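Virulence factor (Pectobacterium carotovorum, PDB 2W3Y) is an S-palmitoylated protein that binds to lipid vesicles and contributes to the virulence of a Drosophila pathogen, probably by acting at membranes. Local coordinates at residues V10-Q15 and F246-Y250; L56-V60 and N184-K188. All coordinates share one frame; numbering follows the deposited sequence.

Overall arrangement
Contact 1 pairs helix 9-18, at the start of the modelled chain, with helix 237-250 near its end; contact 2, nested between them in sequence, sets the beginning of helix 57-81 against strand 185-198. The centres of the two contacts lie about 28 Å apart and their nearest atoms about 12 Å, so they do not touch. Helix 57-81 ties them together: its first turn forms contact 2, and farther along Val73 and Ala77 pack against Phe14 of contact 1. Contact 1 is thus helix on helix, whereas contact 2 joins the long helix to the large mixed sheet. Both lie about 20 Å from the centre of the chain, and together they connect terminal helices, long helix and sheet in one fold.

Contact 1 of 2, residues V10-Q15 and F246-Y250; sequences VDLYFQ and FLDKY
Asp11 OD1 takes two hydrogen bonds from the neighbouring helix, one from Tyr250 OH at 2.6 Å and one from Lys249 NZ at 2.8 Å, the latter part of a salt bridge. The ammonium group uses the syn lone pair of the carboxylate, while the phenol comes from above the carboxylate plane. A nearby lysine charge probably favours the ionised form of Asp11. Lys249 reaches across with its chain fully extended, and its NZ also donates to Gln15 OE1 from above the amide carbonyl plane; the modelled length, 2.5 Å, is unusually short and its exact value doubtful. A bend of the Gln15 chain about its CB-CG bond brings that oxygen round to the lysine.

Inside this polar edge the contact becomes aromatic. Phe14 CB sits over the centre of one face of the Tyr250 ring, 3.6 Å from its centroid, a CH-pi contact, and Lys249 CG covers the opposite face. The Phe14 ring turns its edge toward the Tyr250 face, with the planes at 52°. On its own face it receives the edge of Phe246 in a T-shaped pair, the planes at 78° and the centroids 5.2 Å apart. Val10 CG1 lies 4.1 Å from Phe246 CE1 and extends the apolar side of this three-ring cluster.

The two helical segments run almost exactly parallel, 4° apart, with 11.3 Å between their axes, a separation bridged by the large side chains. Helix 57-81 brings Val73 and Ala77 against Phe14, and helix 91-105 packs Leu101 and Phe105 against Phe246 and Ala104 against Val10.

Contact 2 of 2, residues L56-V60 and N184-K188; sequences LQKQV and NVFYK
Tyr187, projecting from strand 185-198, packs against Gln59 and Val60 in the first turn of helix 57-81, a helix-on-sheet contact at the margin of the fold. No hydrogen bond crosses between the two segments; ring, methyl and amide packing carries it. Val60 CG2 stands over the centre of one face of the Tyr187 ring, 3.7 Å from its centroid and 12° off the normal, so the methyl makes a CH-pi contact. The Val60 rotamer, which sets CG2 beside the backbone N, points this branch at the ring.

At the edge of the same ring the Gln59 side chain crosses at a slant. Its chain is extended, with CG anti to the backbone N (chi1 -179°); this brings the amide to the ring edge, where NE2 lies near the ring plane, 3.5 Å from Tyr187 CD2. CG of Gln59 also touches CD2 of Tyr187, at 3.6 Å, while the amide and ring planes are turned 57° apart.

Strand 185-198 belongs to the large mixed sheet, pairing antiparallel with strands 166-179 and 214-228, so the first turn of a long helix is laid here against one face of a beta sheet. Tyr187 supplies most of the strand's share of the contact. The phenol is fixed at its far end, where OH hydrogen-bonds His175 ND1 on strand 166-179.

Toward the start of the strand, Leu56 CD1 rests 3.8 Å from the carbonyl oxygen of Val185 and 4.0 Å from its CG1. The carbonyl oxygen of Leu56 accepts the backbone N-H of Val60. Leu177 of strand 166-179 touches both Val60 and Tyr187, and Ile230 of helix 230-235 meets both Gln59 and Tyr187.

Contact 1 of 2, residues V10-Q15 and F246-Y250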
ATOM      1  N   VAL A  10       5.039  13.657  16.222  1.00 45.27           N
ATOM      2  CA  VAL A  10       5.413  12.848  15.062  1.00 44.18           C
ATOM      3  C   VAL A  10       6.791  13.255  14.537  1.00 43.07           C
ATOM      4  O   VAL A  10       7.631  12.389  14.264  1.00 42.65           O
ATOM      5  CB  VAL A  10       4.388  12.967  13.928  1.00 44.21           C
ATOM      6  CG1 VAL A  10       4.386  11.702  13.086  1.00 44.50           C
ATOM      7  CG2 VAL A  10       3.027  13.214  14.502  1.00 45.54           C
ATOM      8  N   ASP A  11       7.019  14.567  14.402  1.00 42.15           N
ATOM      9  CA  ASP A  11       8.343  15.099  14.040  1.00 41.31           C
ATOM     10  C   ASP A  11       9.467  14.585  14.953  1.00 40.62           C
ATOM     11  O   ASP A  11      10.521  14.155  14.464  1.00 40.64           O
ATOM     12  CB  ASP A  11       8.335  16.637  13.976  1.00 41.80           C
ATOM     13  CG  ASP A  11       9.743  17.237  13.780  1.00 42.74           C
ATOM     14  OD1 ASP A  11      10.477  16.829  12.849  1.00 42.14           O
ATOM     15  OD2 ASP A  11      10.124  18.125  14.578  1.00 45.33           O
ATOM     16  N   LEU A  12       9.235  14.601  16.265  1.00 39.67           N
ATOM     17  CA  LEU A  12      10.223  14.119  17.235  1.00 38.75           C
ATOM     18  C   LEU A  12      10.491  12.615  17.104  1.00 37.57           C
ATOM     19  O   LEU A  12      11.631  12.168  17.237  1.00 37.06           O
ATOM     20  CB  LEU A  12       9.778  14.445  18.668  1.00 39.58           C
ATOM     21  CG  LEU A  12       9.497  15.908  19.036  1.00 40.81           C
ATOM     22  CD1 LEU A  12       8.939  16.024  20.456  1.00 41.98           C
ATOM     23  CD2 LEU A  12      10.739  16.779  18.855  1.00 42.20           C
ATOM     24  N   TYR A  13       9.429  11.848  16.849  1.00 36.59           N
ATOM     25  CA  TYR A  13       9.525  10.399  16.652  1.00 35.38           C
ATOM     26  C   TYR A  13      10.452  10.074  15.479  1.00 34.66           C
ATOM     27  O   TYR A  13      11.358   9.232  15.582  1.00 33.61           O
ATOM     28  CB  TYR A  13       8.124   9.788  16.439  1.00 35.44           C
ATOM     29  CG  TYR A  13       8.168   8.289  16.230  1.00 35.60           C
ATOM     30  CD1 TYR A  13       8.270   7.418  17.320  1.00 35.17           C
ATOM     31  CD2 TYR A  13       8.134   7.742  14.937  1.00 34.77           C
ATOM     32  CE1 TYR A  13       8.339   6.037  17.137  1.00 35.37           C
ATOM     33  CE2 TYR A  13       8.191   6.369  14.744  1.00 34.30           C
ATOM     34  CZ  TYR A  13       8.292   5.525  15.847  1.00 35.48           C
ATOM     35  OH  TYR A  13       8.352   4.165  15.658  1.00 36.53           O
ATOM     36  N   PHE A  14      10.225  10.772  14.373  1.00 34.13           N
ATOM     37  CA  PHE A  14      11.012  10.598  13.159  1.00 33.84           C
ATOM     38  C   PHE A  14      12.421  11.184  13.273  1.00 34.24           C
ATOM     39  O   PHE A  14      13.374  10.592  12.756  1.00 33.23           O
ATOM     40  CB  PHE A  14      10.245  11.157  11.955  1.00 33.85           C
ATOM     41  CG  PHE A  14       9.234  10.189  11.393  1.00 33.93           C
ATOM     42  CD1 PHE A  14       8.033   9.935  12.063  1.00 33.00           C
ATOM     43  CD2 PHE A  14       9.496   9.506  10.201  1.00 33.38           C
ATOM     44  CE1 PHE A  14       7.104   9.004  11.561  1.00 32.11           C
ATOM     45  CE2 PHE A  14       8.573   8.595   9.684  1.00 32.49           C
ATOM     46  CZ  PHE A  14       7.372   8.342  10.360  1.00 32.40           C
ATOM     47  N   GLN A  15      12.557  12.317  13.975  1.00 34.46           N
ATOM     48  CA  GLN A  15      13.879  12.909  14.241  1.00 35.21           C
ATOM     49  C   GLN A  15      14.775  11.902  14.960  1.00 35.35           C
ATOM     50  O   GLN A  15      15.954  11.764  14.636  1.00 35.86           O
ATOM     51  CB  GLN A  15      13.770  14.237  15.037  1.00 34.85           C
ATOM     52  CG  GLN A  15      15.099  15.012  15.207  1.00 35.28           C
ATOM     53  CD  GLN A  15      15.430  15.976  14.040  1.00 35.88           C
ATOM     54  OE1 GLN A  15      14.769  16.987  13.852  1.00 36.05           O
ATOM     55  NE2 GLN A  15      16.470  15.664  13.289  1.00 36.79           N
ATOM     56  N   PHE A 246       6.915  18.329   6.988  1.00 29.21           N
ATOM     57  CA  PHE A 246       7.213  16.982   7.477  1.00 28.29           C
ATOM     58  C   PHE A 246       7.658  16.079   6.319  1.00 27.47           C
ATOM     59  O   PHE A 246       8.689  15.405   6.402  1.00 26.83           O
ATOM     60  CB  PHE A 246       5.979  16.406   8.173  1.00 28.35           C
ATOM     61  CG  PHE A 246       6.135  14.973   8.600  1.00 28.94           C
ATOM     62  CD1 PHE A 246       6.685  14.659   9.840  1.00 28.98           C
ATOM     63  CD2 PHE A 246       5.710  13.936   7.765  1.00 29.40           C
ATOM     64  CE1 PHE A 246       6.841  13.340  10.248  1.00 29.45           C
ATOM     65  CE2 PHE A 246       5.860  12.608   8.165  1.00 29.42           C
ATOM     66  CZ  PHE A 246       6.436  12.313   9.405  1.00 30.17           C
ATOM     67  N   LEU A 247       6.871  16.074   5.248  1.00 27.27           N
ATOM     68  CA  LEU A 247       7.203  15.290   4.051  1.00 27.80           C
ATOM     69  C   LEU A 247       8.563  15.677   3.433  1.00 28.63           C
ATOM     70  O   LEU A 247       9.343  14.806   3.042  1.00 28.73           O
ATOM     71  CB  LEU A 247       6.071  15.361   3.018  1.00 27.21           C
ATOM     72  CG  LEU A 247       4.731  14.683   3.350  1.00 27.14           C
ATOM     73  CD1 LEU A 247       3.844  14.723   2.138  1.00 27.39           C
ATOM     74  CD2 LEU A 247       4.899  13.229   3.831  1.00 25.44           C
ATOM     75  N   ASP A 248       8.851  16.979   3.389  1.00 29.63           N
ATOM     76  CA  ASP A 248      10.146  17.486   2.926  1.00 30.18           C
ATOM     77  C   ASP A 248      11.332  17.046   3.801  1.00 29.40           C
ATOM     78  O   ASP A 248      12.393  16.694   3.289  1.00 29.07           O
ATOM     79  CB  ASP A 248      10.095  19.024   2.774  1.00 31.36           C
ATOM     80  CG  ASP A 248       9.426  19.462   1.479  1.00 34.90           C
ATOM     81  OD1 ASP A 248       9.260  18.608   0.571  1.00 38.97           O
ATOM     82  OD2 ASP A 248       9.076  20.662   1.347  1.00 37.96           O
ATOM     83  N   LYS A 249      11.134  17.028   5.115  1.00 28.63           N
ATOM     84  CA  LYS A 249      12.201  16.684   6.053  1.00 28.47           C
ATOM     85  C   LYS A 249      12.593  15.187   6.065  1.00 28.05           C
ATOM     86  O   LYS A 249      13.769  14.836   6.225  1.00 27.10           O
ATOM     87  CB  LYS A 249      11.810  17.153   7.466  1.00 28.45           C
ATOM     88  CG  LYS A 249      12.952  17.135   8.481  1.00 29.44           C
ATOM     89  CD  LYS A 249      12.556  17.809   9.802  1.00 28.67           C
ATOM     90  CE  LYS A 249      13.541  17.485  10.923  1.00 29.29           C
ATOM     91  NZ  LYS A 249      13.013  17.899  12.277  1.00 31.09           N
ATOM     92  N   TYR A 250      11.606  14.313   5.893  1.00 28.27           N
ATOM     93  CA  TYR A 250      11.820  12.886   6.099  1.00 27.88           C
ATOM     94  C   TYR A 250      11.663  12.067   4.822  1.00 28.32           C
ATOM     95  O   TYR A 250      11.535  10.835   4.875  1.00 27.62           O
ATOM     96  CB  TYR A 250      10.902  12.391   7.215  1.00 28.07           C
ATOM     97  CG  TYR A 250      11.200  13.062   8.555  1.00 28.61           C
ATOM     98  CD1 TYR A 250      12.399  12.807   9.223  1.00 28.49           C
ATOM     99  CD2 TYR A 250      10.297  13.952   9.134  1.00 27.70           C
ATOM    100  CE1 TYR A 250      12.696  13.414  10.440  1.00 31.09           C
ATOM    101  CE2 TYR A 250      10.583  14.573  10.364  1.00 30.16           C
ATOM    102  CZ  TYR A 250      11.785  14.297  11.001  1.00 29.86           C
ATOM    103  OH  TYR A 250      12.096  14.881  12.206  1.00 31.52           O
TER

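Contact 2 of 2, residues L56-V60 and N184-K188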
ATOM      1  N   LEU A  56     -12.675  17.214  -9.604  1.00 34.03           N
ATOM      2  CA  LEU A  56     -11.878  16.523  -8.575  1.00 33.99           C
ATOM      3  C   LEU A  56     -10.485  16.087  -9.051  1.00 33.53           C
ATOM      4  O   LEU A  56      -9.647  15.705  -8.237  1.00 33.54           O
ATOM      5  CB  LEU A  56     -12.658  15.332  -7.972  1.00 33.55           C
ATOM      6  CG  LEU A  56     -13.890  15.651  -7.104  1.00 33.97           C
ATOM      7  CD1 LEU A  56     -14.723  14.401  -6.842  1.00 32.99           C
ATOM      8  CD2 LEU A  56     -13.513  16.335  -5.781  1.00 34.55           C
ATOM      9  N   GLN A  57     -10.245  16.162 -10.361  1.00 33.64           N
ATOM     10  CA  GLN A  57      -8.990  15.700 -10.988  1.00 33.36           C
ATOM     11  C   GLN A  57      -7.701  16.318 -10.427  1.00 32.87           C
ATOM     12  O   GLN A  57      -6.714  15.605 -10.202  1.00 31.53           O
ATOM     13  CB  GLN A  57      -9.059  15.834 -12.516  1.00 33.75           C
ATOM     14  CG  GLN A  57     -10.158  14.968 -13.122  1.00 36.42           C
ATOM     15  CD  GLN A  57     -10.094  14.856 -14.629  1.00 39.99           C
ATOM     16  OE1 GLN A  57      -9.021  14.674 -15.212  1.00 42.81           O
ATOM     17  NE2 GLN A  57     -11.252  14.945 -15.271  1.00 41.46           N
ATOM     18  N   LYS A  58      -7.722  17.629 -10.182  1.00 32.36           N
ATOM     19  CA  LYS A  58      -6.588  18.321  -9.561  1.00 32.83           C
ATOM     20  C   LYS A  58      -6.283  17.789  -8.156  1.00 32.24           C
ATOM     21  O   LYS A  58      -5.129  17.511  -7.837  1.00 31.92           O
ATOM     22  CB  LYS A  58      -6.856  19.837  -9.508  1.00 33.14           C
ATOM     23  CG  LYS A  58      -5.830  20.675  -8.748  1.00 34.23           C
ATOM     24  CD  LYS A  58      -6.326  22.125  -8.610  1.00 34.89           C
ATOM     25  CE  LYS A  58      -5.254  23.040  -8.050  1.00 37.90           C
ATOM     26  NZ  LYS A  58      -5.715  24.462  -7.997  1.00 40.91           N
ATOM     27  N   GLN A  59      -7.326  17.681  -7.330  1.00 31.52           N
ATOM     28  CA  GLN A  59      -7.246  17.135  -5.968  1.00 31.68           C
ATOM     29  C   GLN A  59      -6.713  15.687  -5.953  1.00 29.86           C
ATOM     30  O   GLN A  59      -5.902  15.324  -5.112  1.00 29.33           O
ATOM     31  CB  GLN A  59      -8.634  17.231  -5.320  1.00 31.70           C
ATOM     32  CG  GLN A  59      -8.754  16.724  -3.885  1.00 34.28           C
ATOM     33  CD  GLN A  59     -10.080  17.126  -3.243  1.00 34.26           C
ATOM     34  OE1 GLN A  59     -10.603  18.223  -3.491  1.00 38.89           O
ATOM     35  NE2 GLN A  59     -10.621  16.252  -2.413  1.00 36.21           N
ATOM     36  N   VAL A  60      -7.157  14.882  -6.911  1.00 29.23           N
ATOM     37  CA  VAL A  60      -6.743  13.486  -7.011  1.00 29.00           C
ATOM     38  C   VAL A  60      -5.261  13.356  -7.392  1.00 28.80           C
ATOM     39  O   VAL A  60      -4.523  12.558  -6.794  1.00 28.01           O
ATOM     40  CB  VAL A  60      -7.666  12.693  -7.974  1.00 28.87           C
ATOM     41  CG1 VAL A  60      -7.095  11.313  -8.271  1.00 28.24           C
ATOM     42  CG2 VAL A  60      -9.066  12.577  -7.381  1.00 29.57           C
ATOM     43  N   ASN A 184     -23.683  11.694  -5.662  1.00 29.29           N
ATOM     44  CA  ASN A 184     -22.552  12.597  -5.849  1.00 28.04           C
ATOM     45  C   ASN A 184     -21.215  11.924  -5.587  1.00 27.93           C
ATOM     46  O   ASN A 184     -21.044  11.226  -4.573  1.00 27.72           O
ATOM     47  CB  ASN A 184     -22.688  13.815  -4.945  1.00 27.64           C
ATOM     48  CG  ASN A 184     -23.953  14.585  -5.220  1.00 26.03           C
ATOM     49  OD1 ASN A 184     -24.277  14.871  -6.368  1.00 23.77           O
ATOM     50  ND2 ASN A 184     -24.686  14.898  -4.171  1.00 24.29           N
ATOM     51  N   VAL A 185     -20.269  12.157  -6.490  1.00 27.22           N
ATOM     52  CA  VAL A 185     -18.933  11.555  -6.379  1.00 26.83           C
ATOM     53  C   VAL A 185     -18.104  12.222  -5.291  1.00 27.04           C
ATOM     54  O   VAL A 185     -18.029  13.457  -5.214  1.00 26.55           O
ATOM     55  CB  VAL A 185     -18.168  11.597  -7.722  1.00 27.20           C
ATOM     56  CG1 VAL A 185     -16.748  11.020  -7.570  1.00 26.33           C
ATOM     57  CG2 VAL A 185     -18.921  10.821  -8.786  1.00 26.63           C
ATOM     58  N   PHE A 186     -17.479  11.398  -4.451  1.00 26.34           N
ATOM     59  CA  PHE A 186     -16.516  11.878  -3.484  1.00 26.55           C
ATOM     60  C   PHE A 186     -15.122  11.299  -3.766  1.00 26.39           C
ATOM     61  O   PHE A 186     -14.978  10.251  -4.428  1.00 25.60           O
ATOM     62  CB  PHE A 186     -16.965  11.556  -2.046  1.00 27.28           C
ATOM     63  CG  PHE A 186     -17.109  10.081  -1.772  1.00 28.41           C
ATOM     64  CD1 PHE A 186     -15.996   9.307  -1.440  1.00 28.83           C
ATOM     65  CD2 PHE A 186     -18.353   9.461  -1.867  1.00 29.61           C
ATOM     66  CE1 PHE A 186     -16.124   7.952  -1.193  1.00 28.19           C
ATOM     67  CE2 PHE A 186     -18.493   8.092  -1.622  1.00 28.76           C
ATOM     68  CZ  PHE A 186     -17.364   7.340  -1.289  1.00 28.91           C
ATOM     69  N   TYR A 187     -14.108  11.998  -3.270  1.00 26.14           N
ATOM     70  CA  TYR A 187     -12.742  11.492  -3.276  1.00 26.28           C
ATOM     71  C   TYR A 187     -12.301  11.112  -1.852  1.00 26.46           C
ATOM     72  O   TYR A 187     -12.278  11.960  -0.948  1.00 26.70           O
ATOM     73  CB  TYR A 187     -11.796  12.494  -3.965  1.00 26.17           C
ATOM     74  CG  TYR A 187     -10.323  12.182  -3.848  1.00 27.00           C
ATOM     75  CD1 TYR A 187      -9.815  10.912  -4.164  1.00 25.63           C
ATOM     76  CD2 TYR A 187      -9.428  13.167  -3.422  1.00 25.50           C
ATOM     77  CE1 TYR A 187      -8.451  10.641  -4.050  1.00 27.87           C
ATOM     78  CE2 TYR A 187      -8.077  12.908  -3.310  1.00 25.44           C
ATOM     79  CZ  TYR A 187      -7.589  11.647  -3.623  1.00 27.09           C
ATOM     80  OH  TYR A 187      -6.237  11.395  -3.512  1.00 27.53           O
ATOM     81  N   LYS A 188     -11.993   9.821  -1.655  1.00 25.64           N
ATOM     82  CA  LYS A 188     -11.419   9.344  -0.396  1.00 25.27           C
ATOM     83  C   LYS A 188     -10.012   8.780  -0.624  1.00 24.89           C
ATOM     84  O   LYS A 188      -9.865   7.728  -1.251  1.00 24.02           O
ATOM     85  CB  LYS A 188     -12.329   8.286   0.256  1.00 25.14           C
ATOM     86  CG  LYS A 188     -11.898   7.850   1.667  1.00 25.34           C
ATOM     87  CD  LYS A 188     -12.638   6.585   2.149  1.00 26.39           C
ATOM     88  CE  LYS A 188     -14.134   6.826   2.365  1.00 27.71           C
ATOM     89  NZ  LYS A 188     -14.423   7.920   3.353  1.00 29.54           N
TER